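Local coordinates for protein PHO85 cyclin-10 (Saccharomyces cerevisiae, PDB 4KRD) that partners the cyclin-dependent kinase PHO85, forming a holoenzyme that phosphorylates and negatively regulates glycogen synthase GSY2, at residues K68-Y71 with S72-Y75. Residues are numbered along the deposited sequence; the frame is centred on the assembly and turned at random.
Sequences KKEY and SNFY
The C-terminal end of helix 65-72 in this cyclin-family domain illustrates how an alpha-helix tightens into a turn, Y71 and F74 packing together as the bonding pattern shortens. S72 N still makes the i to i-4 bond to K68 O (3.1 Å), but N73 N reaches E70 O and F74 N reaches Y71 O, each three residues back. A type I beta turn from S72 to Y75 follows. S72 folds its hydroxyl back on the helix: with chi1 at 65°, OG is tucked back over its own main chain and donates to K69 O at 2.7 Å.

On the buried side, the edge of the F74 ring meets the face of Y71 in an offset edge-to-face pair, centroids 5.4 Å apart and planes at 67°. M136 of helix 130-148 touches both side chains, and Y71 OH is hydrogen-bonded to E132 of the same helix. Putting an alanine at Y71 would probably leave the F74 edge without its aromatic face and E132 without this hydroxyl partner.

The side chains of E70 and N73 run next to each other in the same direction, their carboxylate and amide planes 68° apart. S175 OG is hydrogen-bonded to both E70 OE1 and N73 ND2 and so bridges the two side chains, while E70 OE2 is hydrogen-bonded to a polar side chain of another protein's chain. The tightest apolar approach between the rings is F74 CD2 over the Y71 face, 3.6 Å from Y71 CD1.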
ATOM      1  N   LYS B  68       7.848  13.081  20.938  1.00 45.77           N
ATOM      2  CA  LYS B  68       9.095  13.610  21.482  1.00 43.52           C
ATOM      3  C   LYS B  68      10.039  12.474  21.873  1.00 39.00           C
ATOM      4  O   LYS B  68      11.239  12.529  21.590  1.00 36.00           O
ATOM      5  CB  LYS B  68       8.824  14.521  22.681  1.00 53.31           C
ATOM      6  CG  LYS B  68      10.030  15.352  23.094  1.00 56.40           C
ATOM      7  CD  LYS B  68       9.787  16.059  24.424  1.00 67.80           C
ATOM      8  CE  LYS B  68       9.435  15.053  25.521  1.00 71.15           C
ATOM      9  NZ  LYS B  68       9.202  15.701  26.847  1.00 73.22           N
ATOM     10  N   LYS B  69       9.495  11.442  22.516  1.00 40.50           N
ATOM     11  CA  LYS B  69      10.301  10.298  22.923  1.00 41.29           C
ATOM     12  C   LYS B  69      10.855   9.535  21.721  1.00 41.95           C
ATOM     13  O   LYS B  69      12.024   9.177  21.703  1.00 42.10           O
ATOM     14  CB  LYS B  69       9.510   9.366  23.840  1.00 43.90           C
ATOM     15  CG  LYS B  69      10.035   7.931  23.891  1.00 54.40           C
ATOM     16  CD  LYS B  69      11.502   7.850  24.314  1.00 55.08           C
ATOM     17  CE  LYS B  69      12.112   6.522  23.876  1.00 63.07           C
ATOM     18  NZ  LYS B  69      13.583   6.462  24.111  1.00 67.25           N
ATOM     19  N   GLU B  70      10.018   9.281  20.718  1.00 38.23           N
ATOM     20  CA  GLU B  70      10.512   8.661  19.486  1.00 37.62           C
ATOM     21  C   GLU B  70      11.632   9.499  18.857  1.00 35.84           C
ATOM     22  O   GLU B  70      12.698   8.986  18.486  1.00 37.61           O
ATOM     23  CB  GLU B  70       9.362   8.476  18.483  1.00 36.59           C
ATOM     24  CG  GLU B  70       8.245   7.581  18.983  1.00 39.14           C
ATOM     25  CD  GLU B  70       8.653   6.121  19.068  1.00 41.18           C
ATOM     26  OE1 GLU B  70       9.749   5.772  18.589  1.00 42.63           O
ATOM     27  OE2 GLU B  70       7.875   5.314  19.614  1.00 46.23           O
ATOM     28  N   TYR B  71      11.393  10.801  18.751  1.00 30.95           N
ATOM     29  CA  TYR B  71      12.354  11.677  18.107  1.00 32.94           C
ATOM     30  C   TYR B  71      13.746  11.689  18.786  1.00 36.27           C
ATOM     31  O   TYR B  71      14.767  11.770  18.109  1.00 34.33           O
ATOM     32  CB  TYR B  71      11.798  13.096  17.983  1.00 34.58           C
ATOM     33  CG  TYR B  71      12.673  13.961  17.123  1.00 36.25           C
ATOM     34  CD1 TYR B  71      12.569  13.928  15.734  1.00 34.03           C
ATOM     35  CD2 TYR B  71      13.637  14.786  17.692  1.00 36.05           C
ATOM     36  CE1 TYR B  71      13.389  14.705  14.939  1.00 38.77           C
ATOM     37  CE2 TYR B  71      14.461  15.569  16.904  1.00 36.76           C
ATOM     38  CZ  TYR B  71      14.340  15.521  15.530  1.00 39.99           C
ATOM     39  OH  TYR B  71      15.156  16.295  14.742  1.00 39.81           O
ATOM     40  N   SER B  72      13.784  11.599  20.113  1.00 38.90           N
ATOM     41  CA  SER B  72      15.062  11.569  20.838  1.00 41.49           C
ATOM     42  C   SER B  72      15.965  10.395  20.434  1.00 42.51           C
ATOM     43  O   SER B  72      17.173  10.428  20.657  1.00 41.25           O
ATOM     44  CB  SER B  72      14.825  11.546  22.348  1.00 42.75           C
ATOM     45  OG  SER B  72      14.172  10.352  22.743  1.00 45.02           O
ATOM     46  N   ASN B  73      15.385   9.358  19.838  1.00 38.76           N
ATOM     47  CA  ASN B  73      16.183   8.240  19.327  1.00 38.36           C
ATOM     48  C   ASN B  73      17.181   8.658  18.234  1.00 32.02           C
ATOM     49  O   ASN B  73      18.150   7.950  17.958  1.00 36.86           O
ATOM     50  CB  ASN B  73      15.276   7.099  18.816  1.00 38.25           C
ATOM     51  CG  ASN B  73      14.653   6.290  19.946  1.00 43.36           C
ATOM     52  OD1 ASN B  73      15.294   6.034  20.970  1.00 47.06           O
ATOM     53  ND2 ASN B  73      13.396   5.890  19.770  1.00 35.86           N
ATOM     54  N   PHE B  74      16.940   9.798  17.594  1.00 33.01           N
ATOM     55  CA  PHE B  74      17.821  10.241  16.511  1.00 31.11           C
ATOM     56  C   PHE B  74      19.124  10.874  17.004  1.00 36.81           C
ATOM     57  O   PHE B  74      20.097  10.936  16.257  1.00 35.00           O
ATOM     58  CB  PHE B  74      17.113  11.216  15.569  1.00 31.44           C
ATOM     59  CG  PHE B  74      15.954  10.599  14.831  1.00 31.78           C
ATOM     60  CD1 PHE B  74      16.165   9.561  13.942  1.00 30.16           C
ATOM     61  CD2 PHE B  74      14.662  11.053  15.041  1.00 34.24           C
ATOM     62  CE1 PHE B  74      15.095   8.965  13.275  1.00 34.69           C
ATOM     63  CE2 PHE B  74      13.581  10.470  14.381  1.00 35.70           C
ATOM     64  CZ  PHE B  74      13.800   9.428  13.492  1.00 32.18           C
ATOM     65  N   TYR B  75      19.132  11.345  18.246  1.00 40.70           N
ATOM     66  CA  TYR B  75      20.317  12.029  18.796  1.00 39.78           C
ATOM     67  C   TYR B  75      21.498  11.075  18.961  1.00 43.95           C
ATOM     68  O   TYR B  75      21.423  10.099  19.704  1.00 47.55           O
ATOM     69  CB  TYR B  75      19.989  12.698  20.125  1.00 45.75           C
ATOM     70  CG  TYR B  75      21.030  13.718  20.573  1.00 48.79           C
ATOM     71  CD1 TYR B  75      20.899  15.059  20.244  1.00 53.55           C
ATOM     72  CD2 TYR B  75      22.139  13.333  21.317  1.00 55.33           C
ATOM     73  CE1 TYR B  75      21.844  16.002  20.651  1.00 58.66           C
ATOM     74  CE2 TYR B  75      23.092  14.265  21.728  1.00 57.37           C
ATOM     75  CZ  TYR B  75      22.935  15.593  21.389  1.00 58.22           C
ATOM     76  OH  TYR B  75      23.867  16.518  21.791  1.00 67.29           O
TER